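Long-range contacts in putative deoxyribonuclease yjjV (Escherichia coli, PDB 1ZZM), which probably hydrolyses ester bonds as a metal-dependent hydrolase of the TatD family, using two divalent metal ions per subunit: residues Met1-Ile6 with Ala245-Leu249; His11-Pro15 with Asn45-Val49; Thr41-Phe46 with Leu63-Met69; Lys121-Arg125 with His148-Arg152; Val178-Thr183 with Val229-Leu233. All coordinates share one frame; numbering follows the deposited sequence.

How the contacts relate
From the N terminus, Met1-Ile6 leads into strand 5-7 and is met by helix 241-256 near the other end of the chain, so contact 1 closes a loop that holds all the others. Contact 2 ties the loop after strand 5-7 to the start of helix 46-55. Contact 3 begins where it ends, shares Asn45 and Phe46 with it, and joins the loops after strands 33-39 and 59-63. Contacts 4 and 5 follow in series: one joins helix 109-125 to the loop before strand 154-156, the other the loop after strand 175-178 to helix 226-236. Contact 5 touches contact 1 through Phe230, which packs on Arg4, Phe5, Ala245 and Leu248.

Contact 1: Met1-Ile6 with Ala245-Leu249; sequences MICRFI and AQALL. With ZN (zinc ion), chain E.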
# COMPACT_ATOMS: atom_id res chain seq x y z
N MET A 1 -17.59 12.31 -10.63
CA MET A 1 -17.39 12.65 -9.20
C MET A 1 -16.06 13.37 -9.00
O MET A 1 -15.10 13.12 -9.75
CB MET A 1 -17.37 11.36 -8.36
CG MET A 1 -18.46 10.37 -8.67
SD MET A 1 -18.47 9.02 -7.45
CE MET A 1 -17.21 7.93 -8.11
N ILE A 2 -16.00 14.26 -8.00
CA ILE A 2 -14.76 15.01 -7.73
C ILE A 2 -13.70 14.03 -7.25
O ILE A 2 -12.56 14.07 -7.72
CB ILE A 2 -14.99 16.14 -6.70
CG1 ILE A 2 -15.76 17.29 -7.37
CG2 ILE A 2 -13.66 16.69 -6.19
CD1 ILE A 2 -15.96 18.52 -6.50
N CYS A 3 -14.08 13.13 -6.34
CA CYS A 3 -13.18 12.09 -5.84
C CYS A 3 -13.36 10.89 -6.76
O CYS A 3 -14.30 10.10 -6.63
CB CYS A 3 -13.51 11.70 -4.38
SG CYS A 3 -12.54 10.26 -3.77
N ARG A 4 -12.45 10.76 -7.73
CA ARG A 4 -12.53 9.65 -8.65
C ARG A 4 -11.51 8.54 -8.35
O ARG A 4 -11.72 7.41 -8.77
CB ARG A 4 -12.35 10.15 -10.08
CG ARG A 4 -12.86 9.14 -11.13
CD ARG A 4 -12.35 9.44 -12.54
NE ARG A 4 -13.01 8.59 -13.54
CZ ARG A 4 -12.58 8.42 -14.79
NH1 ARG A 4 -11.48 9.05 -15.20
NH2 ARG A 4 -13.25 7.64 -15.64
N PHE A 5 -10.45 8.87 -7.60
CA PHE A 5 -9.37 7.90 -7.28
C PHE A 5 -8.97 7.93 -5.79
O PHE A 5 -9.08 8.96 -5.13
CB PHE A 5 -8.08 8.27 -8.02
CG PHE A 5 -8.26 8.47 -9.48
CD1 PHE A 5 -8.62 7.40 -10.30
CD2 PHE A 5 -8.08 9.72 -10.04
CE1 PHE A 5 -8.81 7.58 -11.68
CE2 PHE A 5 -8.25 9.92 -11.41
CZ PHE A 5 -8.62 8.85 -12.23
N ILE A 6 -8.49 6.79 -5.29
CA ILE A 6 -7.99 6.69 -3.92
C ILE A 6 -6.56 6.18 -4.05
O ILE A 6 -6.35 5.10 -4.62
CB ILE A 6 -8.76 5.65 -3.05
CG1 ILE A 6 -10.24 6.01 -2.95
CG2 ILE A 6 -8.14 5.62 -1.63
CD1 ILE A 6 -10.49 7.24 -2.20
N ALA A 245 -12.51 2.65 -13.05
CA ALA A 245 -12.44 3.62 -11.96
C ALA A 245 -13.38 3.21 -10.83
O ALA A 245 -13.01 3.27 -9.66
CB ALA A 245 -12.81 4.99 -12.46
N GLN A 246 -14.60 2.81 -11.18
CA GLN A 246 -15.56 2.41 -10.15
C GLN A 246 -15.11 1.14 -9.42
O GLN A 246 -15.33 1.00 -8.22
CB GLN A 246 -16.96 2.15 -10.72
CG GLN A 246 -17.97 1.86 -9.62
CD GLN A 246 -18.04 3.01 -8.61
OE1 GLN A 246 -18.43 4.14 -8.95
NE2 GLN A 246 -17.65 2.74 -7.36
N ALA A 247 -14.47 0.23 -10.13
CA ALA A 247 -14.02 -0.99 -9.48
C ALA A 247 -12.92 -0.70 -8.45
O ALA A 247 -12.94 -1.21 -7.32
CB ALA A 247 -13.52 -1.95 -10.51
N LEU A 248 -11.95 0.13 -8.83
CA LEU A 248 -10.87 0.45 -7.91
C LEU A 248 -11.47 1.08 -6.65
O LEU A 248 -11.05 0.74 -5.55
CB LEU A 248 -9.88 1.42 -8.56
CG LEU A 248 -9.15 0.84 -9.78
CD1 LEU A 248 -8.53 1.97 -10.55
CD2 LEU A 248 -8.09 -0.20 -9.32
N LEU A 249 -12.45 1.97 -6.80
CA LEU A 249 -13.07 2.58 -5.63
C LEU A 249 -13.78 1.53 -4.81
O LEU A 249 -13.62 1.49 -3.60
CB LEU A 249 -14.06 3.71 -6.00
CG LEU A 249 -13.46 5.01 -6.57
CD1 LEU A 249 -14.58 5.93 -7.02
CD2 LEU A 249 -12.57 5.72 -5.52
ZN ZN E . -17.53 14.01 -12.04
O HOH W 1 -10.87 4.73 -9.05
O HOH W 2 -15.98 14.37 -13.85
O HOH W 3 -17.67 16.15 -10.70
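Leu249 packs against the N-terminal segment, its two methyl branches going separate ways. CD1 meets Met1 CE at 3.5 Å, the two side chains reaching toward each other tip to tip, a close approach for two carbons. CD2 touches Ile6 CG1, also at 3.5 Å, and here the side chains cross at about a right angle. The fork of the leucine faces the carbonyl of Arg4, whose O lies 3.7 Å from Leu249 CD1. Met1 bends at its last torsion (chi3 -83°), which turns CE to the helix while its backbone N binds a zinc ion at 2.2 Å together with two waters. Arg4 CG stands anti to the backbone N (chi1 -162°) and the extended chain passes Ala245, NE lying 3.8 Å from Ala245 CB; the guanidinium goes on to a salt bridge with Asp242. A water joins the backbones, donating to Arg4 O (2.8 Å) and to Ala245 O (2.7 Å). Cut back to alanine, position Leu249 would probably leave Met1 CE and Ile6 CG1 without their apolar partner and open a gap beside the Arg4 carbonyl. Phe5 and Ile6 begin strand 5-7, whose neighbour is strand 33-39. A late helix, 241-256, thus packs against the first strand, an arrangement in keeping with the closure of the TIM-barrel-type fold of the TatD family.

Contact 2: His11-Pro15 with Asn45-Val49; sequences HFDFP and NFARV. With ZN (zinc ion), chain B.
Several groups grip Asp13 OD2. Arg48 NE donates to it at 2.8 Å (N-H...O angle 150°), and Arg48 NH2 adds a weak bond at 3.2 Å, together making a salt bridge. A water donates to the same OD2 at 2.8 Å and accepts from Asn45 ND2. Arg48 NE comes from the anti side of the carboxylate, while the oxygen lies near the guanidinium plane; the two planes stand 81° apart. The guanidinium is also sandwiched, with Asp13 O over one face and Asn45 OD1 over the opposite one, which should limit its turning. Its NH2 lies over one face of the Phe14 ring, 3.4 Å above the plane, the guanidinium nearly perpendicular to it, and Arg48 CZ lies 4.8 Å from the ring centroid in a cation-pi contact. Asp13 CG sits between the backbone N and the carbonyl carbon (chi1 54°), bringing the carboxylate to Arg48 and against Val49 CG2, 3.5 Å from OD2. The type I turn from His11 to Phe14 also carries His11, which binds zinc with His9, Glu97 and Asp207. Asp13 and Val49 both pack on Val38, so the turn after strand 5-7 and the start of helix 46-55 meet beside strand 33-39.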
# COMPACT_ATOMS: atom_id res chain seq x y z
N HIS A 11 3.35 7.67 1.22
CA HIS A 11 4.08 8.01 2.44
C HIS A 11 4.05 9.52 2.57
O HIS A 11 5.06 10.22 2.44
CB HIS A 11 5.51 7.48 2.32
CG HIS A 11 5.59 5.98 2.35
ND1 HIS A 11 5.47 5.27 3.52
CD2 HIS A 11 5.63 5.07 1.36
CE1 HIS A 11 5.44 3.98 3.26
NE2 HIS A 11 5.53 3.83 1.95
N PHE A 12 2.85 10.01 2.85
CA PHE A 12 2.58 11.44 2.94
C PHE A 12 3.20 12.18 4.13
O PHE A 12 3.09 13.41 4.20
CB PHE A 12 1.07 11.62 2.97
CG PHE A 12 0.60 12.96 2.49
CD1 PHE A 12 0.61 13.27 1.14
CD2 PHE A 12 0.10 13.90 3.40
CE1 PHE A 12 0.13 14.51 0.68
CE2 PHE A 12 -0.38 15.15 2.96
CZ PHE A 12 -0.36 15.46 1.61
N ASP A 13 3.83 11.46 5.05
CA ASP A 13 4.47 12.09 6.20
C ASP A 13 5.96 12.37 5.92
O ASP A 13 6.67 12.89 6.78
CB ASP A 13 4.34 11.22 7.47
CG ASP A 13 4.84 9.80 7.27
OD1 ASP A 13 4.56 9.18 6.22
OD2 ASP A 13 5.50 9.30 8.20
N PHE A 14 6.41 11.99 4.74
CA PHE A 14 7.80 12.26 4.34
C PHE A 14 7.86 13.42 3.34
O PHE A 14 6.84 13.84 2.79
CB PHE A 14 8.39 11.04 3.62
CG PHE A 14 8.77 9.91 4.54
CD1 PHE A 14 7.79 9.05 5.06
CD2 PHE A 14 10.10 9.71 4.88
CE1 PHE A 14 8.16 7.99 5.94
CE2 PHE A 14 10.48 8.67 5.74
CZ PHE A 14 9.51 7.80 6.28
N PRO A 15 9.08 13.91 3.05
CA PRO A 15 9.28 15.01 2.09
C PRO A 15 8.92 14.44 0.71
O PRO A 15 9.17 13.26 0.44
CB PRO A 15 10.80 15.29 2.16
CG PRO A 15 11.21 14.76 3.53
CD PRO A 15 10.36 13.50 3.67
N ASN A 45 7.41 7.14 13.89
CA ASN A 45 6.52 7.92 13.02
C ASN A 45 5.02 7.68 13.29
O ASN A 45 4.19 8.28 12.60
CB ASN A 45 6.80 7.60 11.54
CG ASN A 45 8.19 7.98 11.12
OD1 ASN A 45 8.83 8.75 11.81
ND2 ASN A 45 8.67 7.44 9.99
N PHE A 46 4.67 6.84 14.27
CA PHE A 46 3.22 6.62 14.53
C PHE A 46 2.44 7.90 14.86
O PHE A 46 1.34 8.13 14.34
CB PHE A 46 3.00 5.61 15.67
CG PHE A 46 3.40 4.19 15.33
CD1 PHE A 46 3.80 3.85 14.03
CD2 PHE A 46 3.36 3.20 16.31
CE1 PHE A 46 4.15 2.53 13.72
CE2 PHE A 46 3.71 1.87 16.00
CZ PHE A 46 4.11 1.55 14.70
N ALA A 47 3.01 8.74 15.71
CA ALA A 47 2.35 9.97 16.08
C ALA A 47 2.06 10.88 14.90
O ALA A 47 0.96 11.38 14.78
CB ALA A 47 3.18 10.73 17.12
N ARG A 48 3.05 11.11 14.04
CA ARG A 48 2.82 11.99 12.90
C ARG A 48 1.84 11.43 11.85
O ARG A 48 1.13 12.19 11.18
CB ARG A 48 4.17 12.35 12.28
CG ARG A 48 4.84 11.27 11.44
CD ARG A 48 6.25 11.77 11.05
NE ARG A 48 6.85 10.95 9.99
CZ ARG A 48 8.06 11.15 9.49
NH1 ARG A 48 8.82 12.14 9.95
NH2 ARG A 48 8.49 10.41 8.48
N VAL A 49 1.79 10.10 11.71
CA VAL A 49 0.87 9.49 10.76
C VAL A 49 -0.54 9.57 11.36
O VAL A 49 -1.49 9.91 10.66
CB VAL A 49 1.29 8.02 10.46
CG1 VAL A 49 0.18 7.24 9.64
CG2 VAL A 49 2.57 8.05 9.64
ZN ZN B . 5.42 2.05 1.04
O HOH W 4 6.01 6.60 8.58
O HOH W 5 7.17 1.12 0.59

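Contact 3: Thr41-Phe46 with Leu63-Met69; sequences TEAENF and LGLHPGM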
# COMPACT_ATOMS: atom_id res chain seq x y z
N THR A 41 6.03 3.57 8.78
CA THR A 41 7.24 2.78 8.55
C THR A 41 7.93 2.32 9.82
O THR A 41 8.69 1.34 9.81
CB THR A 41 8.27 3.59 7.75
OG1 THR A 41 8.53 4.83 8.46
CG2 THR A 41 7.73 3.90 6.31
N GLU A 42 7.66 3.00 10.92
CA GLU A 42 8.31 2.69 12.18
C GLU A 42 7.61 3.39 13.31
O GLU A 42 6.97 4.42 13.09
CB GLU A 42 9.79 3.12 12.15
CG GLU A 42 9.99 4.65 12.08
CD GLU A 42 11.48 5.03 12.15
OE1 GLU A 42 12.10 4.85 13.22
OE2 GLU A 42 12.01 5.48 11.13
N ALA A 43 7.79 2.88 14.53
CA ALA A 43 7.09 3.40 15.71
C ALA A 43 7.34 4.88 15.95
O ALA A 43 6.46 5.58 16.40
CB ALA A 43 7.49 2.58 16.96
N GLU A 44 8.54 5.36 15.65
CA GLU A 44 8.82 6.76 15.87
C GLU A 44 7.95 7.67 14.99
O GLU A 44 7.76 8.83 15.33
CB GLU A 44 10.30 7.03 15.61
CG GLU A 44 10.64 8.49 15.54
CD GLU A 44 12.13 8.73 15.42
OE1 GLU A 44 12.75 8.19 14.48
OE2 GLU A 44 12.68 9.45 16.28
N ASN A 45 7.41 7.14 13.89
CA ASN A 45 6.52 7.92 13.02
C ASN A 45 5.02 7.68 13.29
O ASN A 45 4.19 8.28 12.60
CB ASN A 45 6.80 7.60 11.54
CG ASN A 45 8.19 7.98 11.12
OD1 ASN A 45 8.83 8.75 11.81
ND2 ASN A 45 8.67 7.44 9.99
N PHE A 46 4.67 6.84 14.27
CA PHE A 46 3.22 6.62 14.53
C PHE A 46 2.44 7.90 14.86
O PHE A 46 1.34 8.13 14.34
CB PHE A 46 3.00 5.61 15.67
CG PHE A 46 3.40 4.19 15.33
CD1 PHE A 46 3.80 3.85 14.03
CD2 PHE A 46 3.36 3.20 16.31
CE1 PHE A 46 4.15 2.53 13.72
CE2 PHE A 46 3.71 1.87 16.00
CZ PHE A 46 4.11 1.55 14.70
N LEU A 63 -0.73 1.59 10.64
CA LEU A 63 0.40 1.60 11.57
C LEU A 63 1.05 0.23 11.47
O LEU A 63 0.38 -0.82 11.42
CB LEU A 63 -0.07 1.82 13.02
CG LEU A 63 -0.84 3.11 13.28
CD1 LEU A 63 -1.24 3.15 14.77
CD2 LEU A 63 0.04 4.31 12.90
N GLY A 64 2.38 0.24 11.45
CA GLY A 64 3.10 -0.99 11.31
C GLY A 64 4.57 -0.67 11.19
O GLY A 64 4.97 0.52 11.08
N LEU A 65 5.37 -1.72 11.13
CA LEU A 65 6.83 -1.60 11.08
C LEU A 65 7.36 -2.19 9.76
O LEU A 65 7.30 -3.39 9.55
CB LEU A 65 7.37 -2.36 12.29
CG LEU A 65 6.75 -2.01 13.66
CD1 LEU A 65 7.25 -2.97 14.73
CD2 LEU A 65 7.12 -0.58 14.08
N HIS A 66 7.89 -1.31 8.90
CA HIS A 66 8.41 -1.59 7.56
C HIS A 66 9.72 -2.39 7.58
O HIS A 66 10.62 -2.09 8.36
CB HIS A 66 8.58 -0.23 6.84
CG HIS A 66 8.71 -0.33 5.35
ND1 HIS A 66 9.75 -0.98 4.72
CD2 HIS A 66 7.98 0.25 4.35
CE1 HIS A 66 9.67 -0.80 3.41
NE2 HIS A 66 8.61 -0.05 3.16
N PRO A 67 9.83 -3.42 6.72
CA PRO A 67 11.07 -4.22 6.71
C PRO A 67 12.31 -3.40 6.36
O PRO A 67 13.42 -3.73 6.78
CB PRO A 67 10.77 -5.33 5.69
CG PRO A 67 9.77 -4.70 4.74
CD PRO A 67 8.88 -3.90 5.70
N GLY A 68 12.09 -2.31 5.63
CA GLY A 68 13.20 -1.45 5.23
C GLY A 68 13.80 -0.70 6.40
O GLY A 68 14.91 -0.21 6.32
N MET A 69 13.06 -0.62 7.50
CA MET A 69 13.53 0.05 8.71
C MET A 69 13.78 -0.98 9.83
O MET A 69 13.71 -0.65 11.02
CB MET A 69 12.47 1.05 9.19
CG MET A 69 12.37 2.32 8.34
SD MET A 69 11.74 2.10 6.66
CE MET A 69 11.60 3.89 6.13
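Phe46 lies across the backbone of Leu63-Leu65, and its ring runs past one residue after another. From CB, chi1 (-69°) sets CG anti to the carbonyl carbon, 4.1 Å from Leu63 CD2. Along one side CD1 touches the same methyl at 4.0 Å, and the next atom, CE1, reaches Gly64 O at 3.4 Å, the oxygen at the ring edge, in its plane. At the tip CZ packs on Leu65 CD2 at 3.7 Å. Leu63 CB and Ala43 CA lie over opposite faces of the ring. Gly64 O is buried with no polar partner in the model. Farther along, His66 N donates to Thr41 O at 2.9 Å, from above the carbonyl plane. Met69, bent at chi2 (68°), lays CE 3.7 Å from Thr41 CB. The imidazole of His66 is fixed by Gly68 N, which donates to ND1 at 2.8 Å in the ring plane. His66 stands next to Glu97 and His133 of the metal centre, and Thr41 and Met69 line a pocket holding a bound polyethylene glycol, probably from the crystallisation liquor. Two successive beta-strand exits thus shape the rim of the metal site, at the C-terminal strand ends where TIM-barrel hydrolases carry their active sites.

Contact 4: Lys121-Arg125 with His148-Arg152; sequences KLAKR and HDLPR. With ZN (zinc ion), chain D.
The last turn of helix 109-125 runs by the chain that leaves helix 138-148, where Asp149 turns to positive phi (40°) and lets the backbone swing toward strand 154-156; Lys124 and Leu150 are the nearest residues, their CA atoms 5.9 Å apart. This is the helix-to-strand return of one beta-alpha unit packing on the preceding helix of the TIM-barrel-type fold. Lys124 does most of the touching. Its CG lies 3.9 Å from Leu150 CG, the two side chains crossing at about a right angle, and also meets Pro151 CD at 4.2 Å. The chain then bends at chi3 (75°), which turns CE and NZ to the carbonyl of His148; CD also lies near its oxygen. On the inner side Ala123 CB packs on Leu150 CD2 at 3.9 Å. Both residues touch Val130 of strand 130-135, so this apolar pair joins the helix to the outside of the parallel sheet. His148 gives its backbone to the lysine and its ring to a metal: NE2 binds a zinc ion at 2.0 Å, and Asp117 and His144 complete the protein ligands of this outlying site, away from the two-metal centre. Asp117 belongs to helix 109-125 and both histidines to helix 138-148, so the zinc links the same two helices. The bond between Lys124 NZ and His148 O is 2.7 Å long, and the nitrogen lies in the carbonyl plane, on a lone pair.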
# COMPACT_ATOMS: atom_id res chain seq x y z
N LYS A 121 -0.15 -11.29 13.61
CA LYS A 121 -0.95 -11.68 14.76
C LYS A 121 -1.77 -10.48 15.27
O LYS A 121 -2.92 -10.66 15.67
CB LYS A 121 -0.07 -12.22 15.91
CG LYS A 121 0.55 -13.57 15.63
CD LYS A 121 1.26 -14.10 16.87
CE LYS A 121 1.43 -15.62 16.79
NZ LYS A 121 2.49 -16.08 15.82
N LEU A 122 -1.19 -9.28 15.24
CA LEU A 122 -1.90 -8.10 15.70
C LEU A 122 -3.07 -7.74 14.78
O LEU A 122 -4.15 -7.36 15.25
CB LEU A 122 -0.97 -6.89 15.83
CG LEU A 122 -0.06 -6.98 17.05
CD1 LEU A 122 1.03 -5.91 17.04
CD2 LEU A 122 -0.94 -6.84 18.30
N ALA A 123 -2.87 -7.89 13.48
CA ALA A 123 -3.93 -7.60 12.53
C ALA A 123 -5.08 -8.56 12.81
O ALA A 123 -6.24 -8.16 12.75
CB ALA A 123 -3.44 -7.75 11.09
N LYS A 124 -4.77 -9.82 13.13
CA LYS A 124 -5.83 -10.78 13.43
C LYS A 124 -6.55 -10.42 14.71
O LYS A 124 -7.78 -10.47 14.76
CB LYS A 124 -5.27 -12.20 13.54
CG LYS A 124 -5.07 -12.83 12.17
CD LYS A 124 -4.11 -14.01 12.19
CE LYS A 124 -4.72 -15.24 12.77
NZ LYS A 124 -3.76 -16.38 12.58
N ARG A 125 -5.78 -10.05 15.73
CA ARG A 125 -6.36 -9.70 17.02
C ARG A 125 -7.30 -8.50 16.92
O ARG A 125 -8.38 -8.47 17.52
CB ARG A 125 -5.24 -9.36 18.03
CG ARG A 125 -5.79 -8.94 19.39
CD ARG A 125 -4.69 -8.63 20.39
NE ARG A 125 -5.23 -8.06 21.63
CZ ARG A 125 -4.48 -7.64 22.64
NH1 ARG A 125 -3.15 -7.72 22.56
NH2 ARG A 125 -5.06 -7.18 23.74
N HIS A 148 -1.12 -18.15 8.08
CA HIS A 148 -1.76 -17.40 9.14
C HIS A 148 -3.21 -17.01 8.93
O HIS A 148 -3.86 -16.60 9.87
CB HIS A 148 -0.83 -16.26 9.52
CG HIS A 148 0.55 -16.75 9.82
ND1 HIS A 148 0.79 -17.74 10.76
CD2 HIS A 148 1.75 -16.49 9.24
CE1 HIS A 148 2.07 -18.06 10.73
NE2 HIS A 148 2.67 -17.32 9.82
N ASP A 149 -3.68 -17.16 7.69
CA ASP A 149 -5.09 -16.98 7.36
C ASP A 149 -5.78 -15.81 8.05
O ASP A 149 -6.59 -15.98 8.96
CB ASP A 149 -5.78 -18.31 7.69
CG ASP A 149 -7.24 -18.33 7.33
OD1 ASP A 149 -7.66 -17.68 6.34
OD2 ASP A 149 -7.97 -19.03 8.06
N LEU A 150 -5.45 -14.61 7.61
CA LEU A 150 -6.04 -13.40 8.19
C LEU A 150 -7.42 -13.22 7.56
O LEU A 150 -7.53 -13.12 6.35
CB LEU A 150 -5.19 -12.17 7.86
CG LEU A 150 -3.86 -12.03 8.59
CD1 LEU A 150 -2.90 -13.09 8.08
CD2 LEU A 150 -3.30 -10.61 8.38
N PRO A 151 -8.48 -13.17 8.39
CA PRO A 151 -9.84 -12.99 7.88
C PRO A 151 -10.01 -11.76 6.97
O PRO A 151 -10.76 -11.80 5.99
CB PRO A 151 -10.67 -12.84 9.15
CG PRO A 151 -9.94 -13.66 10.12
CD PRO A 151 -8.49 -13.32 9.85
N ARG A 152 -9.32 -10.67 7.30
CA ARG A 152 -9.47 -9.45 6.50
C ARG A 152 -8.47 -9.27 5.39
O ARG A 152 -8.51 -8.25 4.68
CB ARG A 152 -9.38 -8.23 7.41
CG ARG A 152 -10.37 -8.27 8.53
CD ARG A 152 -11.78 -8.05 8.00
NE ARG A 152 -12.69 -7.93 9.13
CZ ARG A 152 -13.96 -7.56 9.06
NH1 ARG A 152 -14.51 -7.26 7.88
NH2 ARG A 152 -14.68 -7.50 10.17
ZN ZN D . 4.62 -17.10 9.38

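Contact 5: Val178-Thr183 with Val229-Leu233; sequences VGGTIT and VFAVL
With chi1 at 173°, Val229 turns CG1 away from its own amide, and both methyls go into the loop after strand 175-178, while Thr183, with OG1 between its backbone N and carbonyl carbon (chi1 66°), keeps its hydroxyl on its own turn and leaves CG2 to the helix. Val229 CG1 touches Val178 O at 3.5 Å and Val178 CG1 at 4.0 Å, the two valines crossing at a slant; its CG2 rests on the backbone at Gly180 N, 4.0 Å away. Ile182 and Val232 slide past each other in opposite directions, but are modelled too close for the detail to be trusted. Thr183 CG2 meets Val232 CG2 at 3.9 Å, at about a right angle. Thr183 OG1 donates to Gly180 O at 2.7 Å, in the carbonyl plane, and this oxygen also accepts from Thr183 N. A valine in place of Thr183 would probably leave Gly180 O with one donor fewer and Asn214 N without its hydroxyl partner. Across the interface aliphatic carbon meets aliphatic carbon or backbone; the polar bonds of the turn run within it and to Asn214 and Arg191, not to helix 226-236, so apolar packing rather than polar pairing probably holds the helix to it.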
# COMPACT_ATOMS: atom_id res chain seq x y z
N VAL A 178 -1.64 -1.46 -7.76
CA VAL A 178 -1.16 -1.06 -9.09
C VAL A 178 -0.62 0.36 -9.01
O VAL A 178 -1.38 1.31 -8.77
CB VAL A 178 -2.29 -1.07 -10.15
CG1 VAL A 178 -1.70 -0.77 -11.52
CG2 VAL A 178 -2.99 -2.43 -10.19
N GLY A 179 0.69 0.48 -9.25
CA GLY A 179 1.36 1.76 -9.21
C GLY A 179 2.24 1.99 -10.43
O GLY A 179 2.06 1.36 -11.48
N GLY A 180 3.24 2.86 -10.26
CA GLY A 180 4.12 3.26 -11.35
C GLY A 180 4.82 2.18 -12.15
O GLY A 180 5.30 2.43 -13.28
N THR A 181 4.88 0.98 -11.58
CA THR A 181 5.52 -0.14 -12.25
C THR A 181 4.92 -0.40 -13.62
O THR A 181 5.64 -0.78 -14.56
CB THR A 181 5.39 -1.43 -11.43
OG1 THR A 181 6.03 -1.25 -10.16
CG2 THR A 181 6.03 -2.61 -12.19
N ILE A 182 3.61 -0.19 -13.77
CA ILE A 182 3.00 -0.48 -15.05
C ILE A 182 3.30 0.53 -16.15
O ILE A 182 2.88 0.33 -17.28
CB ILE A 182 1.47 -0.66 -14.97
CG1 ILE A 182 0.75 0.60 -14.48
CG2 ILE A 182 1.15 -1.84 -14.06
CD1 ILE A 182 1.09 1.86 -15.21
N THR A 183 4.00 1.62 -15.81
CA THR A 183 4.31 2.63 -16.83
C THR A 183 5.63 2.37 -17.53
O THR A 183 6.02 3.15 -18.42
CB THR A 183 4.37 4.07 -16.26
OG1 THR A 183 5.46 4.19 -15.35
CG2 THR A 183 3.06 4.43 -15.56
N VAL A 229 -1.34 6.74 -13.37
CA VAL A 229 -1.26 5.28 -13.29
C VAL A 229 -2.57 4.73 -13.85
O VAL A 229 -2.57 3.81 -14.65
CB VAL A 229 -1.11 4.79 -11.82
CG1 VAL A 229 -1.20 3.23 -11.73
CG2 VAL A 229 0.22 5.23 -11.29
N PHE A 230 -3.69 5.35 -13.45
CA PHE A 230 -5.00 4.93 -13.91
C PHE A 230 -5.13 4.99 -15.44
O PHE A 230 -5.70 4.09 -16.07
CB PHE A 230 -6.09 5.79 -13.26
CG PHE A 230 -7.48 5.54 -13.81
CD1 PHE A 230 -8.19 4.40 -13.43
CD2 PHE A 230 -8.05 6.42 -14.70
CE1 PHE A 230 -9.47 4.15 -13.94
CE2 PHE A 230 -9.32 6.19 -15.22
CZ PHE A 230 -10.04 5.04 -14.83
N ALA A 231 -4.63 6.07 -16.04
CA ALA A 231 -4.71 6.22 -17.49
C ALA A 231 -3.97 5.06 -18.14
O ALA A 231 -4.43 4.50 -19.13
CB ALA A 231 -4.11 7.56 -17.94
N VAL A 232 -2.83 4.69 -17.59
CA VAL A 232 -2.09 3.58 -18.16
C VAL A 232 -2.81 2.26 -17.92
O VAL A 232 -2.82 1.38 -18.80
CB VAL A 232 -0.68 3.54 -17.57
CG1 VAL A 232 0.06 2.30 -18.03
CG2 VAL A 232 0.06 4.79 -18.01
N LEU A 233 -3.40 2.11 -16.74
CA LEU A 233 -4.15 0.88 -16.44
C LEU A 233 -5.29 0.72 -17.44
O LEU A 233 -5.61 -0.39 -17.85
CB LEU A 233 -4.74 0.94 -15.04
CG LEU A 233 -5.58 -0.27 -14.59
CD1 LEU A 233 -4.73 -1.53 -14.59
CD2 LEU A 233 -6.17 -0.00 -13.17